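Local coordinates for protein Ent-copalyl diphosphate synthase (PDB 5BP8) that acts as a largely helical bacterial terpene cyclase, related to the squalene-hopene cyclases, at residues E9-V20 and L276-L284; Y261-A272 and D309-H320. One frame throughout, in Å; residues are numbered along the deposited sequence.

Contact 1 of 2, residues E9-V20 and L276-L284; sequences EAEAAALLAATV and LRYEAPAAL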
loop_
_atom_site.group_PDB
_atom_site.type_symbol
_atom_site.label_atom_id
_atom_site.label_comp_id
_atom_site.label_asym_id
_atom_site.label_seq_id
_atom_site.Cartn_x
_atom_site.Cartn_y
_atom_site.Cartn_z
ATOM N N GLU A 9 20.492 15.289 -11.763
ATOM C CA GLU A 9 19.655 16.507 -11.709
ATOM C C GLU A 9 18.567 16.460 -12.784
ATOM O O GLU A 9 17.396 16.816 -12.545
ATOM C CB GLU A 9 20.488 17.794 -11.868
ATOM C CG GLU A 9 21.240 18.204 -10.613
ATOM C CD GLU A 9 22.275 19.298 -10.857
ATOM O OE1 GLU A 9 23.151 19.460 -9.995
ATOM O OE2 GLU A 9 22.233 19.987 -11.904
ATOM N N ALA A 10 18.964 16.038 -13.979
ATOM C CA ALA A 10 18.025 15.885 -15.087
ATOM C C ALA A 10 16.975 14.835 -14.751
ATOM O O ALA A 10 15.799 15.000 -15.038
ATOM C CB ALA A 10 18.773 15.509 -16.369
ATOM N N GLU A 11 17.421 13.728 -14.177
ATOM C CA GLU A 11 16.506 12.696 -13.713
ATOM C C GLU A 11 15.508 13.213 -12.690
ATOM O O GLU A 11 14.348 12.870 -12.752
ATOM C CB GLU A 11 17.273 11.583 -13.047
ATOM C CG GLU A 11 17.713 10.494 -13.980
ATOM C CD GLU A 11 18.263 9.318 -13.207
ATOM O OE1 GLU A 11 19.492 9.316 -13.001
ATOM O OE2 GLU A 11 17.462 8.442 -12.761
ATOM N N ALA A 12 15.981 14.011 -11.731
ATOM C CA ALA A 12 15.101 14.616 -10.743
ATOM C C ALA A 12 14.036 15.491 -11.383
ATOM O O ALA A 12 12.849 15.429 -11.024
ATOM C CB ALA A 12 15.895 15.399 -9.709
ATOM N N ALA A 13 14.445 16.301 -12.349
ATOM C CA ALA A 13 13.510 17.168 -13.032
ATOM C C ALA A 13 12.479 16.375 -13.844
ATOM O O ALA A 13 11.311 16.728 -13.902
ATOM C CB ALA A 13 14.260 18.143 -13.928
ATOM N N ALA A 14 12.919 15.291 -14.467
ATOM C CA ALA A 14 12.022 14.437 -15.250
ATOM C C ALA A 14 11.020 13.723 -14.334
ATOM O O ALA A 14 9.842 13.590 -14.674
ATOM C CB ALA A 14 12.823 13.403 -16.040
ATOM N N LEU A 15 11.487 13.272 -13.178
ATOM C CA LEU A 15 10.594 12.611 -12.208
ATOM C C LEU A 15 9.529 13.587 -11.692
ATOM O O LEU A 15 8.339 13.260 -11.605
ATOM C CB LEU A 15 11.399 12.078 -11.025
ATOM C CG LEU A 15 10.646 11.170 -10.054
ATOM C CD1 LEU A 15 10.189 9.903 -10.783
ATOM C CD2 LEU A 15 11.554 10.846 -8.886
ATOM N N LEU A 16 9.953 14.810 -11.363
ATOM C CA LEU A 16 9.006 15.822 -10.884
ATOM C C LEU A 16 7.972 16.133 -11.949
ATOM O O LEU A 16 6.767 16.227 -11.671
ATOM C CB LEU A 16 9.745 17.069 -10.414
ATOM C CG LEU A 16 10.535 16.891 -9.108
ATOM C CD1 LEU A 16 11.488 18.053 -8.912
ATOM C CD2 LEU A 16 9.593 16.767 -7.915
ATOM N N ALA A 17 8.418 16.260 -13.188
ATOM C CA ALA A 17 7.530 16.591 -14.278
ATOM C C ALA A 17 6.523 15.468 -14.539
ATOM O O ALA A 17 5.349 15.730 -14.819
ATOM C CB ALA A 17 8.316 16.901 -15.548
ATOM N N ALA A 18 6.993 14.230 -14.471
ATOM C CA ALA A 18 6.118 13.092 -14.721
ATOM C C ALA A 18 5.063 12.998 -13.617
ATOM O O ALA A 18 3.909 12.694 -13.902
ATOM C CB ALA A 18 6.904 11.808 -14.811
ATOM N N THR A 19 5.472 13.276 -12.386
ATOM C CA THR A 19 4.565 13.298 -11.265
ATOM C C THR A 19 3.502 14.379 -11.421
ATOM O O THR A 19 2.301 14.131 -11.230
ATOM C CB THR A 19 5.338 13.443 -9.949
ATOM O OG1 THR A 19 6.346 12.415 -9.877
ATOM C CG2 THR A 19 4.394 13.321 -8.770
ATOM N N VAL A 20 3.914 15.582 -11.831
ATOM C CA VAL A 20 2.956 16.634 -12.123
ATOM C C VAL A 20 1.920 16.183 -13.155
ATOM O O VAL A 20 0.738 16.484 -13.041
ATOM C CB VAL A 20 3.673 17.918 -12.647
ATOM C CG1 VAL A 20 2.678 18.872 -13.270
ATOM C CG2 VAL A 20 4.413 18.590 -11.510
ATOM N N LEU A 276 20.132 16.392 -4.397
ATOM C CA LEU A 276 20.076 16.942 -5.752
ATOM C C LEU A 276 19.473 18.342 -5.815
ATOM O O LEU A 276 18.573 18.685 -5.043
ATOM C CB LEU A 276 19.280 16.013 -6.684
ATOM C CG LEU A 276 19.914 14.645 -6.909
ATOM C CD1 LEU A 276 18.901 13.720 -7.592
ATOM C CD2 LEU A 276 21.180 14.734 -7.745
ATOM N N ARG A 277 19.965 19.141 -6.768
ATOM C CA ARG A 277 19.417 20.459 -7.045
ATOM C C ARG A 277 18.283 20.322 -8.046
ATOM O O ARG A 277 18.411 19.642 -9.052
ATOM C CB ARG A 277 20.480 21.422 -7.606
ATOM C CG ARG A 277 21.510 21.896 -6.584
ATOM C CD ARG A 277 22.438 22.979 -7.149
ATOM N NE ARG A 277 23.655 22.399 -7.727
ATOM C CZ ARG A 277 23.931 22.263 -9.030
ATOM N NH1 ARG A 277 25.083 21.709 -9.392
ATOM N NH2 ARG A 277 23.084 22.672 -9.977
ATOM N N TYR A 278 17.160 20.937 -7.725
ATOM C CA TYR A 278 16.004 20.969 -8.597
ATOM C C TYR A 278 15.117 22.060 -8.079
ATOM O O TYR A 278 15.300 22.546 -6.951
ATOM C CB TYR A 278 15.225 19.645 -8.546
ATOM C CG TYR A 278 14.776 19.315 -7.158
ATOM C CD1 TYR A 278 13.538 19.750 -6.675
ATOM C CD2 TYR A 278 15.595 18.591 -6.312
ATOM C CE1 TYR A 278 13.132 19.456 -5.388
ATOM C CE2 TYR A 278 15.201 18.289 -5.028
ATOM C CZ TYR A 278 13.979 18.731 -4.567
ATOM O OH TYR A 278 13.623 18.419 -3.284
ATOM N N GLU A 279 14.156 22.434 -8.910
ATOM C CA GLU A 279 13.072 23.302 -8.511
ATOM C C GLU A 279 11.783 22.461 -8.465
ATOM O O GLU A 279 11.358 21.893 -9.488
ATOM C CB GLU A 279 12.972 24.448 -9.514
ATOM C CG GLU A 279 11.847 25.432 -9.259
ATOM C CD GLU A 279 12.045 26.264 -8.007
ATOM O OE1 GLU A 279 13.176 26.313 -7.469
ATOM O OE2 GLU A 279 11.058 26.894 -7.572
ATOM N N ALA A 280 11.161 22.366 -7.290
ATOM C CA ALA A 280 9.855 21.707 -7.174
ATOM C C ALA A 280 8.852 22.474 -8.014
ATOM O O ALA A 280 8.730 23.708 -7.868
ATOM C CB ALA A 280 9.380 21.651 -5.734
ATOM N N PRO A 281 8.160 21.770 -8.926
ATOM C CA PRO A 281 7.118 22.450 -9.663
ATOM C C PRO A 281 6.050 22.953 -8.696
ATOM O O PRO A 281 5.619 22.224 -7.786
ATOM C CB PRO A 281 6.554 21.353 -10.585
ATOM C CG PRO A 281 7.656 20.368 -10.724
ATOM C CD PRO A 281 8.352 20.379 -9.401
ATOM N N ALA A 282 5.644 24.202 -8.889
ATOM C CA ALA A 282 4.612 24.810 -8.069
ATOM C C ALA A 282 3.342 23.976 -8.025
ATOM O O ALA A 282 2.653 23.982 -7.018
ATOM C CB ALA A 282 4.291 26.204 -8.591
ATOM N N ALA A 283 3.015 23.299 -9.126
ATOM C CA ALA A 283 1.802 22.516 -9.203
ATOM C C ALA A 283 1.758 21.431 -8.125
ATOM O O ALA A 283 0.674 21.134 -7.625
ATOM C CB ALA A 283 1.622 21.889 -10.592
ATOM N N LEU A 284 2.902 20.843 -7.762
ATOM C CA LEU A 284 2.889 19.805 -6.719
ATOM C C LEU A 284 2.587 20.437 -5.379
ATOM O O LEU A 284 1.784 19.915 -4.612
ATOM C CB LEU A 284 4.208 19.039 -6.621
ATOM C CG LEU A 284 4.578 18.191 -7.836
ATOM C CD1 LEU A 284 5.818 17.380 -7.525
ATOM C CD2 LEU A 284 3.426 17.301 -8.279
HETATM O O HOH W 1 16.858 19.289 -11.486
HETATM O O HOH W 2 22.538 18.252 -7.770
#
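OE1 of Glu-9 pairs electrostatically with NH1 of Arg-277 at 3.0 Å: it lies well out of the guanidinium plane, over one face, and the carboxylate and guanidinium planes stand 70° apart. Arg-277 bends at its third torsion (-92°), which turns a face of the guanidinium to the carboxylate at the tip of the extended glutamate. Two waters bridge this end, one between the backbone O atoms, the other from Glu-9 OE1 to Arg-277 N. The N-terminal helix here lies against the loop after helix 260-274 and the start of the next helix. Leu-271 and the C-terminal helix 504-518 also line this face, so both chain ends meet in one largely helical domain, consistent with the alpha-alpha barrel of the squalene-hopene cyclase relatives. Leu-16 is the central apolar contact: its CD1 is 3.5 Å from Tyr-278 CD1, approaching the ring obliquely, while its CB rests 3.7 Å from CD of Pro-281, the N-cap of helix 282-291. Its other methyl, CD2, touches CD1 of Leu-284, the two side chains crossing at about a right angle. Val-20 divides its branches, CG2 3.6 Å from Pro-281 CB and also against Leu-284 CD2, CG1 against Ala-283 CB.

Contact 2 of 2, residues Y261-A272 and D309-H320; sequences YFEQAWVLNSLA and DTAAVLFALAQH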
loop_
_atom_site.group_PDB
_atom_site.type_symbol
_atom_site.label_atom_id
_atom_site.label_comp_id
_atom_site.label_asym_id
_atom_site.label_seq_id
_atom_site.Cartn_x
_atom_site.Cartn_y
_atom_site.Cartn_z
ATOM N N TYR A 261 -1.777 12.456 -3.157
ATOM C CA TYR A 261 -1.072 13.178 -2.071
ATOM C C TYR A 261 0.061 12.384 -1.441
ATOM O O TYR A 261 1.162 12.916 -1.195
ATOM C CB TYR A 261 -2.059 13.598 -1.004
ATOM C CG TYR A 261 -3.196 14.510 -1.474
ATOM C CD1 TYR A 261 -2.982 15.514 -2.431
ATOM C CD2 TYR A 261 -4.460 14.431 -0.901
ATOM C CE1 TYR A 261 -3.998 16.370 -2.813
ATOM C CE2 TYR A 261 -5.478 15.274 -1.285
ATOM C CZ TYR A 261 -5.239 16.262 -2.219
ATOM O OH TYR A 261 -6.264 17.113 -2.603
ATOM N N PHE A 262 -0.180 11.098 -1.179
ATOM C CA PHE A 262 0.887 10.181 -0.772
ATOM C C PHE A 262 2.065 10.241 -1.761
ATOM O O PHE A 262 3.224 10.443 -1.371
ATOM C CB PHE A 262 0.267 8.768 -0.639
ATOM C CG PHE A 262 1.255 7.627 -0.626
ATOM C CD1 PHE A 262 2.377 7.630 0.188
ATOM C CD2 PHE A 262 1.020 6.508 -1.361
ATOM C CE1 PHE A 262 3.265 6.541 0.211
ATOM C CE2 PHE A 262 1.900 5.421 -1.338
ATOM C CZ PHE A 262 3.026 5.446 -0.551
ATOM N N GLU A 263 1.780 10.092 -3.046
ATOM C CA GLU A 263 2.870 10.082 -4.026
ATOM C C GLU A 263 3.609 11.436 -4.071
ATOM O O GLU A 263 4.855 11.472 -4.066
ATOM C CB GLU A 263 2.335 9.720 -5.411
ATOM C CG GLU A 263 3.397 9.855 -6.496
ATOM C CD GLU A 263 2.937 9.254 -7.796
ATOM O OE1 GLU A 263 2.852 10.024 -8.762
ATOM O OE2 GLU A 263 2.697 8.016 -7.841
ATOM N N GLN A 264 2.845 12.524 -4.101
ATOM C CA GLN A 264 3.459 13.869 -4.187
ATOM C C GLN A 264 4.399 14.106 -3.001
ATOM O O GLN A 264 5.546 14.518 -3.201
ATOM C CB GLN A 264 2.409 14.959 -4.263
ATOM C CG GLN A 264 1.697 14.978 -5.596
ATOM C CD GLN A 264 0.563 15.986 -5.702
ATOM O OE1 GLN A 264 -0.042 16.411 -4.711
ATOM N NE2 GLN A 264 0.215 16.315 -6.936
ATOM N N ALA A 265 3.929 13.809 -1.789
ATOM C CA ALA A 265 4.745 14.035 -0.584
ATOM C C ALA A 265 5.970 13.131 -0.525
ATOM O O ALA A 265 7.075 13.568 -0.187
ATOM C CB ALA A 265 3.903 13.832 0.652
ATOM N N TRP A 266 5.770 11.852 -0.838
ATOM C CA TRP A 266 6.877 10.902 -0.774
ATOM C C TRP A 266 7.944 11.219 -1.840
ATOM O O TRP A 266 9.143 11.190 -1.550
ATOM C CB TRP A 266 6.388 9.442 -0.857
ATOM C CG TRP A 266 6.138 8.740 0.535
ATOM C CD1 TRP A 266 6.879 7.720 1.072
ATOM C CD2 TRP A 266 5.099 9.033 1.521
ATOM N NE1 TRP A 266 6.368 7.341 2.293
ATOM C CE2 TRP A 266 5.281 8.121 2.602
ATOM C CE3 TRP A 266 4.064 9.983 1.603
ATOM C CZ2 TRP A 266 4.432 8.104 3.748
ATOM C CZ3 TRP A 266 3.175 9.935 2.743
ATOM C CH2 TRP A 266 3.384 9.017 3.793
ATOM N N VAL A 267 7.513 11.570 -3.046
ATOM C CA VAL A 267 8.432 11.978 -4.089
ATOM C C VAL A 267 9.212 13.221 -3.657
ATOM O O VAL A 267 10.453 13.251 -3.750
ATOM C CB VAL A 267 7.726 12.243 -5.431
ATOM C CG1 VAL A 267 8.690 12.898 -6.407
ATOM C CG2 VAL A 267 7.194 10.938 -6.028
ATOM N N LEU A 268 8.499 14.244 -3.182
ATOM C CA LEU A 268 9.177 15.451 -2.720
ATOM C C LEU A 268 10.138 15.197 -1.556
ATOM O O LEU A 268 11.260 15.732 -1.543
ATOM C CB LEU A 268 8.150 16.513 -2.341
ATOM C CG LEU A 268 7.427 17.158 -3.513
ATOM C CD1 LEU A 268 6.248 17.955 -3.003
ATOM C CD2 LEU A 268 8.415 18.033 -4.287
ATOM N N ASN A 269 9.747 14.365 -0.590
ATOM C CA ASN A 269 10.640 14.073 0.542
ATOM C C ASN A 269 11.856 13.251 0.160
ATOM O O ASN A 269 12.953 13.476 0.675
ATOM C CB ASN A 269 9.900 13.430 1.726
ATOM C CG ASN A 269 8.960 14.412 2.416
ATOM O OD1 ASN A 269 9.227 15.623 2.479
ATOM N ND2 ASN A 269 7.844 13.900 2.924
ATOM N N SER A 270 11.687 12.322 -0.770
ATOM C CA SER A 270 12.824 11.575 -1.283
ATOM C C SER A 270 13.809 12.503 -1.995
ATOM O O SER A 270 15.017 12.422 -1.756
ATOM C CB SER A 270 12.348 10.475 -2.233
ATOM O OG SER A 270 11.723 9.443 -1.488
ATOM N N LEU A 271 13.301 13.379 -2.849
ATOM C CA LEU A 271 14.162 14.325 -3.582
ATOM C C LEU A 271 14.859 15.316 -2.665
ATOM O O LEU A 271 16.019 15.667 -2.916
ATOM C CB LEU A 271 13.377 15.066 -4.652
ATOM C CG LEU A 271 13.429 14.411 -6.034
ATOM C CD1 LEU A 271 13.483 12.890 -5.977
ATOM C CD2 LEU A 271 12.218 14.856 -6.827
ATOM N N ALA A 272 14.181 15.739 -1.601
ATOM C CA ALA A 272 14.815 16.625 -0.597
ATOM C C ALA A 272 15.953 15.941 0.113
ATOM O O ALA A 272 16.957 16.567 0.445
ATOM C CB ALA A 272 13.791 17.107 0.411
ATOM N N ASP A 309 0.176 10.496 6.331
ATOM C CA ASP A 309 0.101 11.335 5.181
ATOM C C ASP A 309 0.172 12.820 5.554
ATOM O O ASP A 309 0.842 13.599 4.862
ATOM C CB ASP A 309 -1.177 11.056 4.388
ATOM C CG ASP A 309 -1.113 9.735 3.664
ATOM O OD1 ASP A 309 -0.193 9.579 2.850
ATOM O OD2 ASP A 309 -1.954 8.846 3.950
ATOM N N THR A 310 -0.485 13.188 6.649
ATOM C CA THR A 310 -0.495 14.593 7.087
ATOM C C THR A 310 0.940 15.037 7.410
ATOM O O THR A 310 1.382 16.089 6.939
ATOM C CB THR A 310 -1.429 14.798 8.301
ATOM O OG1 THR A 310 -2.779 14.515 7.914
ATOM C CG2 THR A 310 -1.391 16.255 8.795
ATOM N N ALA A 311 1.657 14.224 8.186
ATOM C CA ALA A 311 3.040 14.534 8.585
ATOM C C ALA A 311 3.953 14.598 7.362
ATOM O O ALA A 311 4.725 15.530 7.209
ATOM C CB ALA A 311 3.553 13.524 9.586
ATOM N N ALA A 312 3.827 13.631 6.444
ATOM C CA ALA A 312 4.653 13.633 5.243
ATOM C C ALA A 312 4.407 14.878 4.394
ATOM O O ALA A 312 5.330 15.424 3.793
ATOM C CB ALA A 312 4.393 12.396 4.393
ATOM N N VAL A 313 3.147 15.269 4.281
ATOM C CA VAL A 313 2.764 16.395 3.470
ATOM C C VAL A 313 3.258 17.708 4.093
ATOM O O VAL A 313 3.803 18.551 3.380
ATOM C CB VAL A 313 1.249 16.408 3.198
ATOM C CG1 VAL A 313 0.795 17.767 2.685
ATOM C CG2 VAL A 313 0.896 15.339 2.192
ATOM N N LEU A 314 3.114 17.848 5.406
ATOM C CA LEU A 314 3.626 19.032 6.116
ATOM C C LEU A 314 5.135 19.153 5.957
ATOM O O LEU A 314 5.642 20.233 5.676
ATOM C CB LEU A 314 3.264 18.980 7.588
ATOM C CG LEU A 314 1.797 19.265 7.918
ATOM C CD1 LEU A 314 1.430 18.769 9.307
ATOM C CD2 LEU A 314 1.541 20.773 7.794
ATOM N N PHE A 315 5.836 18.037 6.106
ATOM C CA PHE A 315 7.282 17.972 5.949
ATOM C C PHE A 315 7.675 18.314 4.520
ATOM O O PHE A 315 8.592 19.111 4.284
ATOM C CB PHE A 315 7.768 16.556 6.374
ATOM C CG PHE A 315 9.271 16.359 6.429
ATOM C CD1 PHE A 315 10.131 17.305 6.982
ATOM C CD2 PHE A 315 9.827 15.136 6.005
ATOM C CE1 PHE A 315 11.499 17.062 7.022
ATOM C CE2 PHE A 315 11.179 14.885 6.065
ATOM C CZ PHE A 315 12.025 15.850 6.585
ATOM N N ALA A 316 6.971 17.753 3.546
ATOM C CA ALA A 316 7.271 18.031 2.152
ATOM C C ALA A 316 7.096 19.512 1.802
ATOM O O ALA A 316 7.962 20.109 1.136
ATOM C CB ALA A 316 6.378 17.193 1.249
ATOM N N LEU A 317 5.976 20.081 2.242
ATOM C CA LEU A 317 5.693 21.487 1.991
ATOM C C LEU A 317 6.759 22.365 2.632
ATOM O O LEU A 317 7.324 23.252 1.956
ATOM C CB LEU A 317 4.295 21.872 2.461
ATOM C CG LEU A 317 3.143 21.382 1.580
ATOM C CD1 LEU A 317 1.829 21.513 2.330
ATOM C CD2 LEU A 317 3.088 22.104 0.240
ATOM N N ALA A 318 7.065 22.100 3.896
ATOM C CA ALA A 318 8.022 22.919 4.642
ATOM C C ALA A 318 9.435 22.839 4.093
ATOM O O ALA A 318 10.169 23.837 4.079
ATOM C CB ALA A 318 7.980 22.574 6.118
ATOM N N GLN A 319 9.834 21.668 3.613
ATOM C CA GLN A 319 11.138 21.536 2.976
ATOM C C GLN A 319 11.244 22.272 1.648
ATOM O O GLN A 319 12.354 22.481 1.145
ATOM C CB GLN A 319 11.525 20.068 2.770
ATOM C CG GLN A 319 11.772 19.338 4.057
ATOM C CD GLN A 319 12.407 17.987 3.845
ATOM O OE1 GLN A 319 13.604 17.829 4.047
ATOM N NE2 GLN A 319 11.602 16.993 3.434
ATOM N N HIS A 320 10.119 22.627 1.059
ATOM C CA HIS A 320 10.136 23.305 -0.224
ATOM C C HIS A 320 9.556 24.719 -0.144
ATOM O O HIS A 320 8.995 25.221 -1.104
ATOM C CB HIS A 320 9.435 22.444 -1.265
ATOM C CG HIS A 320 10.159 21.167 -1.530
ATOM N ND1 HIS A 320 9.931 20.020 -0.806
ATOM C CD2 HIS A 320 11.147 20.869 -2.400
ATOM C CE1 HIS A 320 10.735 19.069 -1.227
ATOM N NE2 HIS A 320 11.487 19.558 -2.191
HETATM O O HOH W 3 13.146 14.230 3.248
#
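Asn-269 is a knob in a hole formed by Ala-312, Phe-315, Ala-316 and Gln-319. With CG opposite the carbonyl carbon (chi1 -70°), its amide is carried to the facing helix, where ND2 donates to the backbone O of Ala-312 over 3.1 Å, a fairly straight bond close to the amide plane. That carbonyl already receives the helical N-H of Ala-316, from the opposite face. OD1 takes a weak, bent bond from Gln-319 NE2 at 2.9 Å; the two side chains cross at about a right angle, their amide planes 39° apart. Gln-319 NE2 also lies 3.3 Å above the Phe-315 ring centre, and a water joins it to Asn-269 O.

Small residues allow the helices to come so near: Ala-265 CB is 4.0 Å from Ala-312 CB, and the axes approach to 8.6 Å at a crossing angle of 48°. At the C-terminal end, CD2 of Leu-268 sits over the His-320 face in a CH-pi contact, 4.1 Å from the ring centroid. The ring is fixed by ND1, which donates to Ala-316 O at 2.8 Å, and by NE2, whose partner is Tyr-278.

Toward the other end, Trp-266 turns its six-membered ring to Ala-312, CZ3 packing tightly 3.2 Å from CB. CE1 of Phe-262 lies over the centre of one indole face, and Asp-309 OD1 comes close to Phe-262 CB and to Trp-266 CZ3. Further out, the indole meets the His-354 ring. Asp-309 closes the Asp-x-Asp-Asp sequence begun at Asp-306, the signature of class II terpene cyclases, so this helix pair probably borders the active site.

The two contacts alternate along the chain, in the order 9-20, 261-272, 276-284 and 309-320, and their centres are 13 Å apart on the same side of the chain's centre. They form successive layers: the N-terminal helix lies on the outside, helix 260-274 with the following loop comes next, and helix 307-319 lies deeper. Two links join them. Tyr-278 OH reaches His-320 NE2 at 2.7 Å, probably as a hydrogen bond, and Leu-16 CD2 packs 3.4 Å from Leu-271 CD2. The consecutive helices 260-274, 282-291 and 307-319 are thereby tied to the chain's first helix, which is distant in sequence yet part of the same helical domain.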